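Local coordinates for Rho guanyl nucleotide exchange factor (Rom2), putative (Aspergillus fumigatus Af293, PDB 5O51), which probably acts as a guanyl-nucleotide exchange factor for Rho GTPases, this chain being its CNH domain, a seven-bladed beta-propeller, at residues A[281-286]-A[307-312]; A[229-234]-A[271-276]; A[265-270]-A[287-292]; A[22-27]-A[66-71]; A[18-23]-A[36-41]. All coordinates share one frame; numbering follows the deposited sequence.

In the fold
The CNH domain is a ring of seven four-stranded antiparallel sheets; contacts 1, 2 and 4 join neighbouring blades, contact 3 sets an inter-blade loop against a blade, and contact 5 lies within one. Contacts 5 and 4 come first along the chain, both using strand 22-28 and sharing V22 and N23; their centres lie 11 Å apart. Contacts 2, 3 and 1 follow, 10 to 11 Å apart, all using the blade 272-303. Contacts 1 and 4 (centres 14 Å apart) touch through R308 and V22, where the last blade meets the blade 22-61. That last blade unites strand 8-12 with strands 307-312, 317-323 and 327-333, so N- and C-terminal parts together close the ring.

Contact 1 (A[281-286]-A[307-312]); sequences LAFEPN and IRMLHS
F283 and M309 meet ring to thioether where strand 279-284 of one propeller blade passes strand 307-312 of the next, the short strands 281-284 and 307-312 running at 129°. M309 lays its CG over the centre of one F283 face, 3.9 Å from the ring centroid, in a CH-pi contact. Its SD sits obliquely beyond, 4.2 Å from the same centroid, and adds a Met-aromatic contact. M309 CG stands anti to the backbone N (chi1 -168°), which carries it across the ring. At the F283 edge, in plane, I307 CG2 reaches CD2 at 3.8 Å, so the phenyl group is touched on a face and on its rim. E284 points its CB away from strand 307-312, its OE1 accepting from N286 N and its OE2 from N269 N, while its carbonyl O lies 3.7 Å from I307 CB. P285 supplies the polar link: its O accepts a straight hydrogen bond from I307 N, at 3.0 Å. N286 then ends the contact, its C lying 4.0 Å from I307 CD1. A second strand setting its aromatic ring against the innermost strand of the next blade is one way adjacent sheets of a beta-propeller such as this CNH domain pack face to face.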
# COMPACT_ATOMS: atom_id res chain seq x y z
N LEU A 281 0.64 -12.87 5.58
CA LEU A 281 1.25 -13.13 4.28
C LEU A 281 2.32 -12.07 3.99
O LEU A 281 2.04 -10.88 4.08
CB LEU A 281 0.21 -13.07 3.19
CG LEU A 281 -0.87 -14.20 3.17
CD1 LEU A 281 -2.04 -13.82 4.05
CD2 LEU A 281 -1.41 -14.48 1.79
N ALA A 282 3.54 -12.50 3.69
CA ALA A 282 4.65 -11.59 3.31
C ALA A 282 4.93 -11.71 1.82
O ALA A 282 5.27 -12.80 1.37
CB ALA A 282 5.89 -11.97 4.10
N PHE A 283 4.80 -10.62 1.03
CA PHE A 283 5.08 -10.71 -0.43
C PHE A 283 6.50 -10.21 -0.70
O PHE A 283 6.82 -9.09 -0.30
CB PHE A 283 4.06 -9.78 -1.18
CG PHE A 283 2.64 -10.28 -1.10
CD1 PHE A 283 1.91 -10.16 0.07
CD2 PHE A 283 2.06 -10.89 -2.15
CE1 PHE A 283 0.61 -10.69 0.14
CE2 PHE A 283 0.76 -11.38 -2.10
CZ PHE A 283 0.05 -11.29 -0.95
N GLU A 284 7.30 -11.01 -1.42
CA GLU A 284 8.65 -10.66 -1.86
C GLU A 284 8.66 -10.91 -3.37
O GLU A 284 7.83 -11.65 -3.86
CB GLU A 284 9.66 -11.64 -1.19
CG GLU A 284 11.03 -11.24 -1.36
CD GLU A 284 12.00 -12.24 -1.92
OE1 GLU A 284 11.96 -12.83 -3.03
OE2 GLU A 284 12.92 -12.29 -1.16
N PRO A 285 9.64 -10.36 -4.13
CA PRO A 285 9.52 -10.55 -5.59
C PRO A 285 9.45 -12.00 -6.09
O PRO A 285 8.77 -12.26 -7.10
CB PRO A 285 10.76 -9.80 -6.13
CG PRO A 285 10.84 -8.64 -5.19
CD PRO A 285 10.65 -9.33 -3.84
N ASN A 286 10.09 -12.94 -5.40
CA ASN A 286 10.15 -14.33 -5.88
C ASN A 286 9.29 -15.27 -5.10
O ASN A 286 9.13 -16.42 -5.49
CB ASN A 286 11.59 -14.89 -5.89
CG ASN A 286 12.50 -14.15 -6.84
OD1 ASN A 286 13.57 -13.67 -6.46
ND2 ASN A 286 12.08 -14.03 -8.05
N ILE A 307 6.41 -10.86 -8.29
CA ILE A 307 5.16 -10.82 -7.52
C ILE A 307 5.02 -9.47 -6.89
O ILE A 307 5.97 -9.00 -6.31
CB ILE A 307 5.14 -11.87 -6.39
CG1 ILE A 307 5.14 -13.27 -7.01
CG2 ILE A 307 3.91 -11.56 -5.44
CD1 ILE A 307 5.53 -14.42 -6.06
N ARG A 308 3.87 -8.81 -7.07
CA ARG A 308 3.57 -7.45 -6.52
C ARG A 308 2.22 -7.57 -5.77
O ARG A 308 1.20 -7.91 -6.40
CB ARG A 308 3.33 -6.47 -7.69
CG ARG A 308 4.56 -6.09 -8.48
CD ARG A 308 4.26 -5.96 -9.98
NE ARG A 308 4.31 -7.25 -10.65
CZ ARG A 308 3.74 -7.60 -11.78
NH1 ARG A 308 2.97 -6.77 -12.50
NH2 ARG A 308 3.91 -8.82 -12.21
N MET A 309 2.19 -7.26 -4.48
CA MET A 309 0.90 -7.16 -3.81
C MET A 309 0.15 -5.91 -4.29
O MET A 309 0.67 -4.81 -4.20
CB MET A 309 1.06 -7.14 -2.29
CG MET A 309 -0.28 -7.34 -1.56
SD MET A 309 -0.20 -7.09 0.22
CE MET A 309 -0.76 -5.35 0.22
N LEU A 310 -1.08 -6.05 -4.79
CA LEU A 310 -1.81 -4.86 -5.32
C LEU A 310 -2.74 -4.16 -4.33
O LEU A 310 -2.74 -2.96 -4.28
CB LEU A 310 -2.57 -5.20 -6.60
CG LEU A 310 -1.69 -5.73 -7.74
CD1 LEU A 310 -2.58 -6.31 -8.81
CD2 LEU A 310 -0.75 -4.64 -8.26
N HIS A 311 -3.52 -4.91 -3.56
CA HIS A 311 -4.53 -4.34 -2.68
C HIS A 311 -5.02 -5.44 -1.73
O HIS A 311 -5.30 -6.59 -2.12
CB HIS A 311 -5.75 -3.80 -3.51
CG HIS A 311 -6.68 -2.94 -2.71
ND1 HIS A 311 -7.82 -3.41 -2.11
CD2 HIS A 311 -6.60 -1.63 -2.39
CE1 HIS A 311 -8.40 -2.43 -1.45
NE2 HIS A 311 -7.65 -1.35 -1.59
N SER A 312 -5.21 -5.05 -0.49
CA SER A 312 -5.72 -5.91 0.53
C SER A 312 -7.01 -5.29 1.11
O SER A 312 -6.97 -4.20 1.64
CB SER A 312 -4.67 -5.97 1.67
OG SER A 312 -5.26 -6.60 2.77

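Contact 2 (A[229-234]-A[271-276]); sequences KPIHIE and NAFALS
The F273 ring receives I231 at its edge, in plane, where CG2 of the isoleucine approaches CD1 to 3.7 Å. The two side chains cross at about a right angle, and W266 meets the same phenyl ring with its plane turned by about 60°. The H232 imidazole has F273 CB lying obliquely to it, 4.0 Å from H232 CD2; these two side chains slide past each other in opposite directions. At the imidazole edge, in plane, NE2 donates to E234 OE1 at 2.8 Å, using the anti lone pair of that oxygen. This bond within one strand should hold the imidazole's rotation. The other carboxylate oxygen, E234 OE2, lies 3.4 Å from L275 CD2, the glutamate chain being bent at chi2 (107°). One water spans the strands, accepting from L275 N at 2.8 Å and giving only a weak bond to E234 OE1. No direct hydrogen bond links the segments, although their strands run almost parallel, at 15°. Each is the innermost strand of its own blade. Strand 230-236 pairs with 239-244, I231 and H232 forming a classic bulge opposite N243; strand 272-276 pairs with 279-284, N271 and A272 bulging opposite F283. Farther round the ring, A272 and A274 touch M309 on strand 307-312.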
# COMPACT_ATOMS: atom_id res chain seq x y z
N LYS A 229 13.94 -1.78 7.23
CA LYS A 229 12.87 -1.30 6.39
C LYS A 229 11.58 -1.66 7.09
O LYS A 229 11.17 -2.83 7.04
CB LYS A 229 12.93 -1.89 5.02
CG LYS A 229 14.27 -1.83 4.33
CD LYS A 229 14.10 -2.21 2.86
CE LYS A 229 15.43 -2.49 2.18
NZ LYS A 229 16.27 -1.26 2.17
N PRO A 230 10.98 -0.68 7.79
CA PRO A 230 9.68 -0.86 8.38
C PRO A 230 8.65 -0.67 7.29
O PRO A 230 8.64 0.36 6.61
CB PRO A 230 9.58 0.28 9.41
CG PRO A 230 10.92 0.94 9.40
CD PRO A 230 11.48 0.69 8.06
N ILE A 231 7.77 -1.65 7.15
CA ILE A 231 6.87 -1.71 6.00
C ILE A 231 5.42 -1.54 6.43
O ILE A 231 4.70 -0.85 5.76
CB ILE A 231 7.02 -3.05 5.28
CG1 ILE A 231 8.49 -3.33 4.89
CG2 ILE A 231 6.03 -3.15 4.16
CD1 ILE A 231 9.12 -2.33 3.96
N HIS A 232 4.98 -2.20 7.49
CA HIS A 232 3.54 -2.26 7.74
C HIS A 232 3.24 -2.47 9.21
O HIS A 232 3.92 -3.29 9.88
CB HIS A 232 2.89 -3.38 6.89
CG HIS A 232 1.44 -3.60 7.14
ND1 HIS A 232 0.47 -2.71 6.71
CD2 HIS A 232 0.78 -4.60 7.78
CE1 HIS A 232 -0.72 -3.15 7.08
NE2 HIS A 232 -0.56 -4.29 7.74
N ILE A 233 2.16 -1.82 9.65
CA ILE A 233 1.70 -1.85 11.04
C ILE A 233 0.24 -2.22 11.07
O ILE A 233 -0.56 -1.66 10.33
CB ILE A 233 1.71 -0.47 11.71
CG1 ILE A 233 3.04 0.15 11.66
CG2 ILE A 233 1.29 -0.59 13.19
CD1 ILE A 233 3.02 1.62 12.05
N GLU A 234 -0.13 -3.12 11.97
CA GLU A 234 -1.51 -3.58 12.06
C GLU A 234 -1.95 -3.66 13.52
O GLU A 234 -1.27 -4.27 14.35
CB GLU A 234 -1.58 -4.96 11.42
CG GLU A 234 -2.99 -5.51 11.31
CD GLU A 234 -3.62 -5.53 9.91
OE1 GLU A 234 -3.05 -5.05 8.88
OE2 GLU A 234 -4.74 -6.06 9.88
N ASN A 271 8.43 -6.80 0.62
CA ASN A 271 8.18 -5.36 0.43
C ASN A 271 6.68 -5.06 0.72
O ASN A 271 6.26 -3.92 0.58
CB ASN A 271 8.60 -4.89 -1.00
CG ASN A 271 7.95 -5.71 -2.12
OD1 ASN A 271 6.77 -6.06 -2.02
ND2 ASN A 271 8.68 -6.00 -3.17
N ALA A 272 5.87 -6.06 1.07
CA ALA A 272 4.44 -5.80 1.40
C ALA A 272 3.88 -6.91 2.25
O ALA A 272 4.42 -8.05 2.23
CB ALA A 272 3.62 -5.59 0.11
N PHE A 273 2.80 -6.60 3.00
CA PHE A 273 2.21 -7.53 3.93
C PHE A 273 0.68 -7.44 3.88
O PHE A 273 0.15 -6.40 3.62
CB PHE A 273 2.66 -7.18 5.39
CG PHE A 273 4.12 -7.47 5.67
CD1 PHE A 273 5.09 -6.55 5.35
CD2 PHE A 273 4.50 -8.68 6.17
CE1 PHE A 273 6.43 -6.83 5.58
CE2 PHE A 273 5.83 -8.99 6.39
CZ PHE A 273 6.79 -8.07 6.09
N ALA A 274 0.01 -8.54 4.17
CA ALA A 274 -1.40 -8.55 4.45
C ALA A 274 -1.79 -9.55 5.53
O ALA A 274 -1.20 -10.65 5.63
CB ALA A 274 -2.14 -8.89 3.20
N LEU A 275 -2.79 -9.16 6.31
CA LEU A 275 -3.35 -10.03 7.36
C LEU A 275 -4.75 -10.57 6.99
O LEU A 275 -5.66 -9.81 6.69
CB LEU A 275 -3.34 -9.27 8.68
CG LEU A 275 -3.91 -9.96 9.93
CD1 LEU A 275 -3.32 -11.35 10.21
CD2 LEU A 275 -3.72 -9.04 11.12
N SER A 276 -4.89 -11.88 6.94
CA SER A 276 -6.20 -12.55 6.78
C SER A 276 -6.32 -13.69 7.80
O SER A 276 -6.05 -14.87 7.50
CB SER A 276 -6.38 -13.04 5.36
OG SER A 276 -7.68 -13.48 5.19
O HOH W 1 -3.72 -6.56 5.88

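Contact 3 (A[265-270]-A[287-292]); sequences SWEGNP and FIEIRH
The loop carrying W266 and E267 runs roughly antiparallel to strand 287-292, the directions of the touching parts being 162° apart, with the CA atoms of E267 and E289 7.8 Å from each other. In this beta-propeller the loop leads from the outermost strand of one blade, 264-265, to the innermost strand of the next, 272-276, and on its way lies beside that blade's third strand. E289 OE1 accepts from E267 N at 2.9 Å through the syn lone pair, and one water that donates to OE1 accepts from G268 N. E289 OE2 is gripped side-on by R291, NE and NH2 both donating at 2.7 Å within the guanidinium plane, a salt bridge that probably steadies the carboxylate. W266 crosses E289 obliquely, ring and carboxylate planes 78° apart, with CE3 nearest E289 CD, while its CZ3 approaches R291 CG to 3.6 Å; the indole NE1 itself bonds S248 OG. F287, with CG lodged between the backbone N and carbonyl carbon (chi1 56°), turns its ring edge to the loop, where CZ comes within 3.5 Å of the side-chain-less G268 at N. E267 OE2 stands 4.3 Å from E289 OE2, a pair of like charges.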
# COMPACT_ATOMS: atom_id res chain seq x y z
N SER A 265 11.17 -14.46 11.56
CA SER A 265 12.20 -13.92 10.68
C SER A 265 11.84 -14.37 9.28
O SER A 265 11.77 -15.59 9.03
CB SER A 265 13.61 -14.46 11.09
OG SER A 265 14.18 -13.62 12.12
N TRP A 266 11.69 -13.44 8.34
CA TRP A 266 11.22 -13.81 6.96
C TRP A 266 12.36 -14.44 6.15
O TRP A 266 13.54 -14.04 6.27
CB TRP A 266 10.60 -12.55 6.28
CG TRP A 266 9.39 -12.03 7.04
CD1 TRP A 266 9.34 -10.95 7.81
CD2 TRP A 266 8.11 -12.66 7.15
NE1 TRP A 266 8.10 -10.82 8.41
CE2 TRP A 266 7.33 -11.87 8.02
CE3 TRP A 266 7.54 -13.83 6.58
CZ2 TRP A 266 5.99 -12.18 8.34
CZ3 TRP A 266 6.19 -14.15 6.87
CH2 TRP A 266 5.42 -13.32 7.76
N GLU A 267 12.01 -15.46 5.37
CA GLU A 267 12.99 -16.07 4.44
C GLU A 267 13.51 -15.18 3.40
O GLU A 267 14.68 -15.28 3.11
CB GLU A 267 12.48 -17.39 3.83
CG GLU A 267 12.12 -18.41 4.95
CD GLU A 267 11.87 -19.80 4.41
OE1 GLU A 267 12.16 -20.08 3.22
OE2 GLU A 267 11.43 -20.63 5.20
N GLY A 268 12.70 -14.27 2.87
CA GLY A 268 13.14 -13.33 1.81
C GLY A 268 13.28 -11.90 2.30
O GLY A 268 13.56 -11.67 3.47
N ASN A 269 13.10 -10.96 1.40
CA ASN A 269 13.08 -9.51 1.69
C ASN A 269 11.73 -8.91 1.32
O ASN A 269 11.59 -8.24 0.32
CB ASN A 269 14.28 -8.82 1.02
CG ASN A 269 15.63 -9.29 1.67
OD1 ASN A 269 15.91 -8.95 2.81
ND2 ASN A 269 16.32 -10.19 1.01
N PRO A 270 10.69 -9.20 2.11
CA PRO A 270 9.32 -8.78 1.70
C PRO A 270 9.19 -7.26 1.61
O PRO A 270 9.80 -6.54 2.39
CB PRO A 270 8.40 -9.40 2.77
CG PRO A 270 9.34 -9.85 3.94
CD PRO A 270 10.67 -10.11 3.27
N PHE A 287 8.62 -14.80 -4.07
CA PHE A 287 7.67 -15.71 -3.37
C PHE A 287 6.80 -15.06 -2.34
O PHE A 287 7.15 -14.06 -1.73
CB PHE A 287 8.41 -16.93 -2.69
CG PHE A 287 9.51 -16.56 -1.72
CD1 PHE A 287 10.82 -16.48 -2.14
CD2 PHE A 287 9.25 -16.45 -0.37
CE1 PHE A 287 11.84 -16.20 -1.24
CE2 PHE A 287 10.26 -16.15 0.52
CZ PHE A 287 11.54 -15.97 0.08
N ILE A 288 5.66 -15.67 -2.11
CA ILE A 288 4.79 -15.29 -1.00
C ILE A 288 4.99 -16.31 0.13
O ILE A 288 4.83 -17.50 -0.10
CB ILE A 288 3.30 -15.35 -1.37
CG1 ILE A 288 3.03 -14.53 -2.63
CG2 ILE A 288 2.48 -14.80 -0.23
CD1 ILE A 288 1.63 -14.69 -3.17
N GLU A 289 5.28 -15.81 1.33
CA GLU A 289 5.43 -16.65 2.54
C GLU A 289 4.24 -16.49 3.43
O GLU A 289 3.97 -15.40 3.90
CB GLU A 289 6.72 -16.32 3.31
CG GLU A 289 7.13 -17.32 4.42
CD GLU A 289 8.50 -17.02 5.08
OE1 GLU A 289 9.35 -16.26 4.53
OE2 GLU A 289 8.68 -17.52 6.20
N ILE A 290 3.60 -17.60 3.73
CA ILE A 290 2.38 -17.61 4.59
C ILE A 290 2.63 -18.31 5.98
O ILE A 290 2.98 -19.49 6.02
CB ILE A 290 1.21 -18.24 3.85
CG1 ILE A 290 1.02 -17.51 2.50
CG2 ILE A 290 -0.04 -18.24 4.73
CD1 ILE A 290 0.10 -18.31 1.57
N ARG A 291 2.51 -17.51 7.07
CA ARG A 291 2.64 -18.00 8.46
C ARG A 291 1.32 -17.86 9.26
O ARG A 291 0.51 -16.93 9.03
CB ARG A 291 3.70 -17.23 9.26
CG ARG A 291 5.10 -17.11 8.62
CD ARG A 291 5.99 -18.26 8.95
NE ARG A 291 7.35 -18.00 8.54
CZ ARG A 291 8.42 -17.93 9.34
NH1 ARG A 291 8.33 -18.12 10.67
NH2 ARG A 291 9.62 -17.66 8.78
N HIS A 292 1.19 -18.76 10.25
CA HIS A 292 0.13 -18.73 11.29
C HIS A 292 0.37 -17.68 12.36
O HIS A 292 1.37 -17.69 13.05
CB HIS A 292 0.01 -20.10 11.94
CG HIS A 292 -1.33 -20.38 12.51
ND1 HIS A 292 -1.72 -19.86 13.71
CD2 HIS A 292 -2.36 -21.16 12.09
CE1 HIS A 292 -2.95 -20.25 13.99
NE2 HIS A 292 -3.36 -21.04 13.02
O HOH W 2 9.74 -13.85 3.23

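Contact 4 (A[22-27]-A[66-71]); sequences VNCLVP and TQIDTL
I68 and C24 lead the apolar packing between strands 22-28 and 65-71, whose segments 22-27 and 66-71 run nearly parallel, 11° apart. I68 CG2 makes most of the apolar touches. It meets C24 SG at 3.7 Å, reaches the backbone C of L25 at the same distance, and approaches V26 CG1 to 4.0 Å. The thiol is brought there by chi1 of 54°, which sets SG between the backbone N and carbonyl carbon, so that sulfur also rests on the peptide joining T66 C to Q67 N. V26 crosses I68 at about a right angle, and its second branch, CG2, lies 3.9 Å from D69 OD1.

The one polar link found between the segments is a bridging water. It donates to L25 O at 2.7 Å and to I68 O at 3.0 Å, joining a carbonyl of each strand where no direct backbone bond is made. D69 OD1 is held within its own strand by T70 N, which meets it at 2.8 Å on the anti side, out of the carboxylate plane. Side chains at the border tie outward: N23 ND2 donates to V65 O, and Q67 NE2 to F116 O in the following blade.

Both strands carry a classic beta bulge, N23 and C24 opposite G37, T66 and Q67 opposite L80. They lie side by side without direct backbone bonds, each hydrogen-bonded into its own four-stranded sheet, as expected of the innermost strands of adjacent blades around the centre of a beta-propeller.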
# COMPACT_ATOMS: atom_id res chain seq x y z
N VAL A 22 0.92 -4.55 -15.07
CA VAL A 22 0.17 -3.87 -14.00
C VAL A 22 1.10 -3.34 -12.90
O VAL A 22 1.73 -4.12 -12.17
CB VAL A 22 -0.90 -4.82 -13.40
CG1 VAL A 22 -1.66 -4.17 -12.27
CG2 VAL A 22 -1.90 -5.22 -14.48
N ASN A 23 1.18 -2.02 -12.71
CA ASN A 23 1.99 -1.50 -11.65
C ASN A 23 1.20 -1.40 -10.30
O ASN A 23 1.80 -1.50 -9.21
CB ASN A 23 2.49 -0.08 -11.96
CG ASN A 23 3.45 0.02 -13.17
OD1 ASN A 23 4.13 -0.88 -13.51
ND2 ASN A 23 3.46 1.18 -13.83
N CYS A 24 -0.09 -1.05 -10.39
CA CYS A 24 -0.95 -0.77 -9.22
C CYS A 24 -2.41 -0.96 -9.55
O CYS A 24 -2.77 -1.13 -10.73
CB CYS A 24 -0.72 0.65 -8.70
SG CYS A 24 -0.89 1.96 -9.93
N LEU A 25 -3.26 -0.96 -8.52
CA LEU A 25 -4.67 -1.25 -8.71
C LEU A 25 -5.44 -0.75 -7.48
O LEU A 25 -4.91 -0.81 -6.36
CB LEU A 25 -4.85 -2.77 -8.98
CG LEU A 25 -6.24 -3.44 -9.02
CD1 LEU A 25 -6.22 -4.74 -9.79
CD2 LEU A 25 -6.78 -3.77 -7.64
N VAL A 26 -6.66 -0.27 -7.70
CA VAL A 26 -7.59 -0.04 -6.59
C VAL A 26 -9.00 -0.45 -7.02
O VAL A 26 -9.40 -0.20 -8.17
CB VAL A 26 -7.58 1.42 -6.11
CG1 VAL A 26 -8.03 2.37 -7.24
CG2 VAL A 26 -8.47 1.63 -4.88
N PRO A 27 -9.77 -1.12 -6.12
CA PRO A 27 -11.17 -1.46 -6.40
C PRO A 27 -12.04 -0.24 -6.15
O PRO A 27 -11.68 0.57 -5.35
CB PRO A 27 -11.48 -2.61 -5.40
CG PRO A 27 -10.47 -2.47 -4.32
CD PRO A 27 -9.22 -1.96 -5.03
N THR A 66 2.46 4.82 -10.98
CA THR A 66 3.03 3.92 -9.98
C THR A 66 2.16 3.70 -8.74
O THR A 66 2.41 2.75 -8.04
CB THR A 66 4.39 4.39 -9.51
OG1 THR A 66 4.21 5.70 -8.97
CG2 THR A 66 5.42 4.45 -10.70
N GLN A 67 1.20 4.59 -8.43
CA GLN A 67 0.32 4.40 -7.27
C GLN A 67 -1.04 5.04 -7.55
O GLN A 67 -1.17 6.06 -8.25
CB GLN A 67 1.05 4.85 -5.98
CG GLN A 67 0.45 4.32 -4.70
CD GLN A 67 0.85 5.06 -3.44
OE1 GLN A 67 2.01 5.53 -3.26
NE2 GLN A 67 -0.13 5.17 -2.52
N ILE A 68 -2.09 4.39 -7.07
CA ILE A 68 -3.46 4.78 -7.31
C ILE A 68 -4.35 4.42 -6.10
O ILE A 68 -4.15 3.37 -5.46
CB ILE A 68 -3.98 4.15 -8.61
CG1 ILE A 68 -5.20 4.89 -9.12
CG2 ILE A 68 -4.28 2.65 -8.50
CD1 ILE A 68 -5.46 4.57 -10.61
N ASP A 69 -5.28 5.28 -5.78
CA ASP A 69 -6.24 5.10 -4.67
C ASP A 69 -7.47 5.98 -4.90
O ASP A 69 -7.59 6.65 -5.98
CB ASP A 69 -5.57 5.49 -3.36
CG ASP A 69 -6.10 4.68 -2.13
OD1 ASP A 69 -7.22 4.08 -2.16
OD2 ASP A 69 -5.37 4.68 -1.14
N THR A 70 -8.41 5.93 -3.95
CA THR A 70 -9.67 6.73 -3.97
C THR A 70 -9.93 7.41 -2.62
O THR A 70 -9.40 6.95 -1.65
CB THR A 70 -10.94 5.88 -4.17
OG1 THR A 70 -10.92 4.76 -3.27
CG2 THR A 70 -11.09 5.41 -5.62
N LEU A 71 -10.73 8.49 -2.62
CA LEU A 71 -11.50 8.99 -1.44
C LEU A 71 -12.95 8.88 -1.80
O LEU A 71 -13.49 9.75 -2.46
CB LEU A 71 -11.25 10.48 -1.19
CG LEU A 71 -10.11 10.91 -0.30
CD1 LEU A 71 -8.85 10.49 -0.99
CD2 LEU A 71 -10.10 12.44 -0.05
O HOH W 3 -4.62 0.72 -4.19

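Contact 5 (A[18-23]-A[36-41]); sequences SANRVN and YGTDSG
N20 extends its amide across the turn that holds T38, D39 and S40. From CB, the chain continues with CG anti to the backbone N (chi1 176°), and CG lies 3.7 Å from T38 CB, the two side chains crossing at about a right angle. At the tip, OD1 is 3.1 Å from T38 OG1, whose single proton has both this oxygen and G41 O as possible acceptors. The other branch, ND2, lies 3.2 Å from S40 N; both are donors, so no bond joins them, and S40 CB is 3.6 Å from the same ND2. S40 N instead donates to T38 OG1, which makes an ST turn. The turn leads on from strand 33-38, the partner of strand 22-28 in the hairpin forming the inner half of a propeller blade. The hairpin is tied where N23 N donates to G37 O at 2.9 Å. Farther out on N23, ND2 gives D39 OD1 a 3.0 Å bond that reaches the carboxylate from above its plane, 56° out of it. A water donates to R21 O at 2.6 Å and accepts from D39 N, while the R21 side chain turns away to a salt bridge with D328. On the buried side V22 CG2 lies 4.2 Å from Y36 CD1, oblique to a ring that also meets F16.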
# COMPACT_ATOMS: atom_id res chain seq x y z
N SER A 18 3.99 -8.54 -21.02
CA SER A 18 5.33 -7.98 -20.94
C SER A 18 5.44 -6.58 -21.61
O SER A 18 6.28 -5.79 -21.25
CB SER A 18 6.38 -8.96 -21.55
OG SER A 18 6.06 -9.31 -22.91
N ALA A 19 4.57 -6.24 -22.57
CA ALA A 19 4.61 -4.84 -23.09
C ALA A 19 4.34 -3.78 -21.99
O ALA A 19 4.92 -2.70 -22.01
CB ALA A 19 3.65 -4.65 -24.29
N ASN A 20 3.44 -4.08 -21.04
CA ASN A 20 2.87 -2.98 -20.25
C ASN A 20 2.17 -3.67 -19.06
O ASN A 20 0.97 -3.99 -19.10
CB ASN A 20 1.95 -2.11 -21.18
CG ASN A 20 1.22 -1.01 -20.45
OD1 ASN A 20 -0.03 -1.01 -20.37
ND2 ASN A 20 1.96 -0.08 -19.92
N ARG A 21 2.97 -3.97 -18.05
CA ARG A 21 2.53 -4.73 -16.87
C ARG A 21 1.63 -3.88 -15.95
O ARG A 21 1.69 -2.60 -15.96
CB ARG A 21 3.81 -5.21 -16.08
CG ARG A 21 4.64 -6.24 -16.89
CD ARG A 21 5.65 -7.08 -16.04
NE ARG A 21 6.40 -8.01 -16.93
CZ ARG A 21 5.95 -9.19 -17.44
NH1 ARG A 21 4.75 -9.73 -17.12
NH2 ARG A 21 6.72 -9.87 -18.25
N VAL A 22 0.92 -4.55 -15.07
CA VAL A 22 0.17 -3.87 -14.00
C VAL A 22 1.10 -3.34 -12.90
O VAL A 22 1.73 -4.12 -12.17
CB VAL A 22 -0.90 -4.82 -13.40
CG1 VAL A 22 -1.66 -4.17 -12.27
CG2 VAL A 22 -1.90 -5.22 -14.48
N ASN A 23 1.18 -2.02 -12.71
CA ASN A 23 1.99 -1.50 -11.65
C ASN A 23 1.20 -1.40 -10.30
O ASN A 23 1.80 -1.50 -9.21
CB ASN A 23 2.49 -0.08 -11.96
CG ASN A 23 3.45 0.02 -13.17
OD1 ASN A 23 4.13 -0.88 -13.51
ND2 ASN A 23 3.46 1.18 -13.83
N TYR A 36 -6.88 -0.13 -12.89
CA TYR A 36 -5.46 -0.55 -13.10
C TYR A 36 -4.61 0.61 -13.57
O TYR A 36 -4.99 1.33 -14.52
CB TYR A 36 -5.32 -1.61 -14.23
CG TYR A 36 -6.17 -2.88 -14.09
CD1 TYR A 36 -5.74 -3.97 -13.36
CD2 TYR A 36 -7.43 -2.94 -14.61
CE1 TYR A 36 -6.51 -5.14 -13.30
CE2 TYR A 36 -8.24 -4.07 -14.51
CZ TYR A 36 -7.80 -5.17 -13.86
OH TYR A 36 -8.66 -6.26 -13.77
N GLY A 37 -3.42 0.76 -12.96
CA GLY A 37 -2.40 1.75 -13.43
C GLY A 37 -1.20 1.01 -14.05
O GLY A 37 -0.68 0.02 -13.50
N THR A 38 -0.82 1.44 -15.24
CA THR A 38 0.38 0.91 -15.96
C THR A 38 1.31 2.04 -16.44
O THR A 38 1.04 3.25 -16.24
CB THR A 38 -0.10 0.19 -17.18
OG1 THR A 38 -0.49 1.19 -18.17
CG2 THR A 38 -1.31 -0.74 -16.85
N ASP A 39 2.39 1.64 -17.08
CA ASP A 39 3.34 2.59 -17.73
C ASP A 39 2.74 3.46 -18.85
O ASP A 39 3.14 4.56 -19.00
CB ASP A 39 4.63 1.84 -18.16
CG ASP A 39 5.56 1.63 -17.03
OD1 ASP A 39 5.33 2.23 -15.94
OD2 ASP A 39 6.52 0.85 -17.18
N SER A 40 1.62 3.06 -19.44
CA SER A 40 1.02 3.77 -20.56
C SER A 40 -0.34 4.44 -20.31
O SER A 40 -0.74 5.33 -21.09
CB SER A 40 0.67 2.77 -21.63
OG SER A 40 -0.71 2.43 -21.37
N GLY A 41 -1.10 3.96 -19.34
CA GLY A 41 -2.50 4.38 -19.15
C GLY A 41 -3.18 3.75 -17.92
O GLY A 41 -2.58 2.95 -17.25
O HOH W 4 3.66 -1.12 -16.88